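Local structure of titin (3LCY) at residues 29-34 / 78-83; 157-162 / 175-180. The protein probably serves as a giant scaffold of the muscle sarcomere and carries a protein kinase activity, here represented by two tandem immunoglobulin domains of its A-band part. All coordinates share one frame; numbering follows the deposited sequence.

Interaction 1. Residues 29-34 / 78-83; sequences CQIVGR and YTCIAT
Cys29 and Cys80 face each other with no flat group between them. No ring, amide or guanidinium takes part across the contact, so neither a face nor an edge is used. The indole of Trp41, on strand 38-43, touches Cys80 from outside the pair. The contact itself is sulfur and methyl. Cys29 SG lies 3.6 Å from Cys80 SG. That is far too long for a disulfide, so the cysteines stand as an unlinked pair in this model. Cys80 SG is extended from its backbone N, chi1 172°, which carries it across toward strand 29-34. Two residues along, two methyls of Ile31, CG2 and CD1, both press on Ala82 CB from the same side. Ile31 CG2 is 3.6 Å from Ala82 CB. Ile31 CD1 reaches that CB too, and it also comes to 4.1 Å from Cys80 SG, so it joins the two pairs. No hydrogen bond crosses; all four residues are buried. The cysteines hold the positions on strands B and F where an immunoglobulin domain classically has its disulfide. The strand segments run nearly parallel, at 14° with axes 8.2 Å apart. They belong to opposite sheets of the I-set sandwich. Tyr78, near the start of strand 76-83, bonds through OH to Asp74 O in the turn before it, a tyrosine corner as in other immunoglobulin domains. Around the contact, Pro8 and Ile10 of strand 6-10 and Val89 of strand 88-103 cover Ile31, while Ile39 of strand 38-43 lies against Cys80 and Ala82.

Interaction 2. Residues 157-162 / 175-180; sequences HYTHLV and YKVQLS
Thr159 meets Val177 methyl to methyl, the two side chains crossing at a slant. Thr159 CG2 is 3.8 Å from Val177 CG2. The branches are sorted by polarity. The threonine turns OG1 away from its backbone N, chi1 172°, and leaves CG2 for the valine. Thr159 OG1 has polar partners outside the pair: the indole NE1 of Trp137 donates to it, and it is also hydrogen-bonded to Asn154 OD1. At the other end, Leu161 CD2 approaches the ring of Tyr175 obliquely, 4.3 Å from Tyr175 CD2. The Tyr175 ring also stacks on His139, and its OH bonds to His171 O, as in the tyrosine corner of immunoglobulin domains. The two segments lie on strands E and F, in opposite sheets of the second I-set domain. Trp137, on strand 134-139, touches both Leu161 and Val177 and so fills the core beside them. Val177 takes the strand F position that holds a cysteine in classical immunoglobulin domains, so no disulfide can form from it. Cohesion between the sheets here rests on apolar contact, while the buried threonine hydroxyl is satisfied by the tryptophan and asparagine.

Each contact spans the inside of one β-sandwich, interaction 1 in the first I-set domain and interaction 2 in the second. They follow one another along the chain. Their centres are 42 Å apart, and their nearest atoms come to about 12 Å without touching. Both involve strand F of their domain: Cys80 in 78-83 and Val177 in 175-180 each follow the corner tyrosine by two residues. The partner strand differs, B in interaction 1 and E in interaction 2. Strand 88-103 pairs with 76-83 in the first domain and with 121-130 in the second, so it reaches across the junction. His157, at the start of 157-162, touches Gln72 and Glu73 of the first domain.

Interaction 1. Residues 29-34 / 78-83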
loop_
_atom_site.group_PDB
_atom_site.type_symbol
_atom_site.label_atom_id
_atom_site.label_comp_id
_atom_site.label_asym_id
_atom_site.label_seq_id
_atom_site.Cartn_x
_atom_site.Cartn_y
_atom_site.Cartn_z
ATOM N N CYS A 29 -3.513 -20.247 9.526
ATOM C CA CYS A 29 -2.421 -20.951 10.185
ATOM C C CYS A 29 -2.984 -22.040 11.090
ATOM O O CYS A 29 -4.141 -21.975 11.510
ATOM C CB CYS A 29 -1.566 -19.980 11.001
ATOM S SG CYS A 29 -2.412 -19.269 12.430
ATOM N N GLN A 30 -2.190 -23.036 11.451
ATOM C CA GLN A 30 -2.603 -24.052 12.392
ATOM C C GLN A 30 -1.789 -24.079 13.639
ATOM O O GLN A 30 -0.632 -24.286 13.590
ATOM C CB GLN A 30 -2.455 -25.401 11.775
ATOM C CG GLN A 30 -2.961 -25.498 10.452
ATOM C CD GLN A 30 -3.430 -26.840 10.187
ATOM O OE1 GLN A 30 -3.311 -27.702 11.008
ATOM N NE2 GLN A 30 -3.989 -27.043 9.040
ATOM N N ILE A 31 -2.439 -23.908 14.764
ATOM C CA ILE A 31 -1.826 -23.957 16.062
ATOM C C ILE A 31 -2.625 -24.842 16.998
ATOM O O ILE A 31 -3.797 -24.695 17.148
ATOM C CB ILE A 31 -1.726 -22.580 16.643
ATOM C CG1 ILE A 31 -1.053 -21.647 15.656
ATOM C CG2 ILE A 31 -0.966 -22.610 17.882
ATOM C CD1 ILE A 31 -1.292 -20.222 15.879
ATOM N N VAL A 32 -1.944 -25.796 17.612
ATOM C CA VAL A 32 -2.590 -26.737 18.507
ATOM C C VAL A 32 -2.086 -26.658 19.937
ATOM O O VAL A 32 -0.894 -26.528 20.177
ATOM C CB VAL A 32 -2.427 -28.170 17.986
ATOM C CG1 VAL A 32 -3.216 -28.355 16.712
ATOM C CG2 VAL A 32 -0.972 -28.468 17.736
ATOM N N GLY A 33 -3.013 -26.729 20.886
ATOM C CA GLY A 33 -2.681 -26.673 22.292
ATOM C C GLY A 33 -3.755 -27.293 23.135
ATOM O O GLY A 33 -4.840 -27.451 22.670
ATOM N N ARG A 34 -3.438 -27.663 24.361
ATOM C CA ARG A 34 -4.406 -28.125 25.328
ATOM C C ARG A 34 -4.106 -27.382 26.565
ATOM O O ARG A 34 -3.048 -27.496 27.087
ATOM C CB ARG A 34 -4.207 -29.574 25.603
ATOM C CG ARG A 34 -4.577 -30.465 24.491
ATOM C CD ARG A 34 -3.746 -31.698 24.550
ATOM N NE ARG A 34 -4.029 -32.614 23.475
ATOM C CZ ARG A 34 -4.573 -33.806 23.651
ATOM N NH1 ARG A 34 -4.889 -34.212 24.873
ATOM N NH2 ARG A 34 -4.799 -34.592 22.614
ATOM N N TYR A 78 0.316 -9.095 9.239
ATOM C CA TYR A 78 -0.790 -9.547 10.063
ATOM C C TYR A 78 -0.220 -10.585 11.005
ATOM O O TYR A 78 0.511 -11.458 10.587
ATOM C CB TYR A 78 -1.931 -10.112 9.234
ATOM C CG TYR A 78 -2.698 -9.057 8.504
ATOM C CD1 TYR A 78 -3.730 -8.385 9.115
ATOM C CD2 TYR A 78 -2.375 -8.720 7.215
ATOM C CE1 TYR A 78 -4.423 -7.421 8.456
ATOM C CE2 TYR A 78 -3.051 -7.757 6.557
ATOM C CZ TYR A 78 -4.082 -7.114 7.177
ATOM O OH TYR A 78 -4.759 -6.151 6.503
ATOM N N THR A 79 -0.552 -10.482 12.277
ATOM C CA THR A 79 -0.042 -11.410 13.268
ATOM C C THR A 79 -1.116 -12.144 14.048
ATOM O O THR A 79 -2.034 -11.539 14.565
ATOM C CB THR A 79 0.859 -10.683 14.265
ATOM O OG1 THR A 79 1.933 -10.067 13.564
ATOM C CG2 THR A 79 1.430 -11.638 15.266
ATOM N N CYS A 80 -0.972 -13.460 14.134
ATOM C CA CYS A 80 -1.905 -14.295 14.864
ATOM C C CYS A 80 -1.234 -14.781 16.128
ATOM O O CYS A 80 -0.176 -15.371 16.073
ATOM C CB CYS A 80 -2.325 -15.508 14.034
ATOM S SG CYS A 80 -3.314 -16.741 14.901
ATOM N N ILE A 81 -1.857 -14.539 17.273
ATOM C CA ILE A 81 -1.291 -15.001 18.532
ATOM C C ILE A 81 -2.197 -16.016 19.212
ATOM O O ILE A 81 -3.337 -15.740 19.517
ATOM C CB ILE A 81 -0.993 -13.853 19.479
ATOM C CG1 ILE A 81 0.051 -12.945 18.854
ATOM C CG2 ILE A 81 -0.462 -14.378 20.782
ATOM C CD1 ILE A 81 0.748 -12.087 19.832
ATOM N N ALA A 82 -1.658 -17.193 19.464
ATOM C CA ALA A 82 -2.410 -18.257 20.086
ATOM C C ALA A 82 -2.001 -18.422 21.537
ATOM O O ALA A 82 -0.832 -18.537 21.851
ATOM C CB ALA A 82 -2.194 -19.521 19.332
ATOM N N THR A 83 -2.978 -18.418 22.430
ATOM C CA THR A 83 -2.684 -18.538 23.846
ATOM C C THR A 83 -3.534 -19.527 24.630
ATOM O O THR A 83 -4.667 -19.821 24.282
ATOM C CB THR A 83 -2.835 -17.189 24.539
ATOM O OG1 THR A 83 -2.241 -16.168 23.742
ATOM C CG2 THR A 83 -2.166 -17.215 25.868
#

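Interaction 2. Residues 157-162 / 175-180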
loop_
_atom_site.group_PDB
_atom_site.type_symbol
_atom_site.label_atom_id
_atom_site.label_comp_id
_atom_site.label_asym_id
_atom_site.label_seq_id
_atom_site.Cartn_x
_atom_site.Cartn_y
_atom_site.Cartn_z
ATOM N N HIS A 157 2.537 5.232 -2.379
ATOM C CA HIS A 157 1.271 5.947 -2.270
ATOM C C HIS A 157 1.177 7.123 -3.236
ATOM O O HIS A 157 0.084 7.604 -3.531
ATOM C CB HIS A 157 1.041 6.427 -0.834
ATOM C CG HIS A 157 0.718 5.335 0.124
ATOM N ND1 HIS A 157 -0.315 4.434 -0.076
ATOM C CD2 HIS A 157 1.270 4.984 1.318
ATOM C CE1 HIS A 157 -0.374 3.590 0.925
ATOM N NE2 HIS A 157 0.585 3.905 1.793
ATOM N N TYR A 158 2.319 7.589 -3.731
ATOM C CA TYR A 158 2.327 8.745 -4.622
ATOM C C TYR A 158 3.632 8.891 -5.395
ATOM O O TYR A 158 4.640 8.269 -5.064
ATOM C CB TYR A 158 2.065 10.030 -3.827
ATOM C CG TYR A 158 3.084 10.281 -2.736
ATOM C CD1 TYR A 158 2.773 10.048 -1.403
ATOM C CD2 TYR A 158 4.360 10.738 -3.041
ATOM C CE1 TYR A 158 3.701 10.269 -0.404
ATOM C CE2 TYR A 158 5.295 10.962 -2.050
ATOM C CZ TYR A 158 4.960 10.724 -0.732
ATOM O OH TYR A 158 5.881 10.941 0.266
ATOM N N THR A 159 3.597 9.726 -6.428
ATOM C CA THR A 159 4.804 10.153 -7.116
ATOM C C THR A 159 4.904 11.673 -7.015
ATOM O O THR A 159 4.002 12.398 -7.438
ATOM C CB THR A 159 4.811 9.703 -8.587
ATOM O OG1 THR A 159 5.921 10.301 -9.266
ATOM C CG2 THR A 159 3.517 10.102 -9.277
ATOM N N HIS A 160 5.999 12.150 -6.431
ATOM C CA HIS A 160 6.128 13.562 -6.093
ATOM C C HIS A 160 7.236 14.245 -6.887
ATOM O O HIS A 160 8.413 13.935 -6.716
ATOM C CB HIS A 160 6.381 13.720 -4.591
ATOM C CG HIS A 160 6.308 15.134 -4.108
ATOM N ND1 HIS A 160 5.158 15.690 -3.605
ATOM C CD2 HIS A 160 7.253 16.110 -4.056
ATOM C CE1 HIS A 160 5.388 16.947 -3.258
ATOM N NE2 HIS A 160 6.652 17.221 -3.525
ATOM N N LEU A 161 6.850 15.178 -7.752
ATOM C CA LEU A 161 7.810 15.934 -8.548
ATOM C C LEU A 161 7.967 17.353 -8.014
ATOM O O LEU A 161 6.995 18.103 -7.926
ATOM C CB LEU A 161 7.380 15.981 -10.016
ATOM C CG LEU A 161 8.181 16.915 -10.930
ATOM C CD1 LEU A 161 9.623 16.448 -11.046
ATOM C CD2 LEU A 161 7.543 17.013 -12.305
ATOM N N VAL A 162 9.189 17.725 -7.720
ATOM C CA VAL A 162 9.507 19.069 -7.304
ATOM C C VAL A 162 10.448 19.842 -8.258
ATOM O O VAL A 162 11.493 19.420 -8.601
ATOM C CB VAL A 162 9.956 19.096 -5.821
ATOM C CG1 VAL A 162 10.833 18.035 -5.515
ATOM C CG2 VAL A 162 10.600 20.312 -5.488
ATOM N N TYR A 175 3.180 18.156 -19.158
ATOM C CA TYR A 175 3.914 17.125 -18.436
ATOM C C TYR A 175 3.118 15.828 -18.442
ATOM O O TYR A 175 1.892 15.849 -18.344
ATOM C CB TYR A 175 4.164 17.555 -16.990
ATOM C CG TYR A 175 5.235 18.606 -16.820
ATOM C CD1 TYR A 175 5.003 19.926 -17.181
ATOM C CD2 TYR A 175 6.475 18.282 -16.283
ATOM C CE1 TYR A 175 5.979 20.892 -17.020
ATOM C CE2 TYR A 175 7.456 19.240 -16.119
ATOM C CZ TYR A 175 7.202 20.544 -16.488
ATOM O OH TYR A 175 8.176 21.502 -16.326
ATOM N N LYS A 176 3.809 14.700 -18.560
ATOM C CA LYS A 176 3.143 13.405 -18.479
ATOM C C LYS A 176 3.681 12.570 -17.324
ATOM O O LYS A 176 4.886 12.334 -17.225
ATOM C CB LYS A 176 3.283 12.613 -19.783
ATOM C CG LYS A 176 2.582 11.257 -19.730
ATOM C CD LYS A 176 3.204 10.237 -20.673
ATOM C CE LYS A 176 2.882 10.536 -22.125
ATOM N NZ LYS A 176 3.411 9.473 -23.029
ATOM N N VAL A 177 2.783 12.129 -16.453
ATOM C CA VAL A 177 3.143 11.194 -15.397
ATOM C C VAL A 177 2.648 9.803 -15.777
ATOM O O VAL A 177 1.470 9.615 -16.087
ATOM C CB VAL A 177 2.556 11.614 -14.039
ATOM C CG1 VAL A 177 1.064 11.879 -14.162
ATOM C CG2 VAL A 177 2.836 10.547 -12.994
ATOM N N GLN A 178 3.552 8.835 -15.776
ATOM C CA GLN A 178 3.214 7.476 -16.156
ATOM C C GLN A 178 3.425 6.446 -15.060
ATOM O O GLN A 178 4.455 6.429 -14.405
ATOM C CB GLN A 178 4.031 7.091 -17.383
ATOM C CG GLN A 178 3.431 5.993 -18.216
ATOM C CD GLN A 178 4.046 5.929 -19.584
ATOM O OE1 GLN A 178 5.245 5.728 -19.727
ATOM N NE2 GLN A 178 3.228 6.108 -20.605
ATOM N N LEU A 179 2.437 5.585 -14.881
ATOM C CA LEU A 179 2.498 4.533 -13.886
ATOM C C LEU A 179 2.337 3.186 -14.570
ATOM O O LEU A 179 1.409 2.991 -15.336
ATOM C CB LEU A 179 1.394 4.721 -12.851
ATOM C CG LEU A 179 1.576 5.823 -11.810
ATOM C CD1 LEU A 179 2.192 7.042 -12.431
ATOM C CD2 LEU A 179 0.251 6.179 -11.189
ATOM N N SER A 180 3.235 2.251 -14.297
ATOM C CA SER A 180 3.113 0.939 -14.916
ATOM C C SER A 180 3.549 -0.264 -14.093
ATOM O O SER A 180 4.553 -0.221 -13.401
ATOM C CB SER A 180 3.930 0.894 -16.217
ATOM O OG SER A 180 3.561 1.907 -17.122
#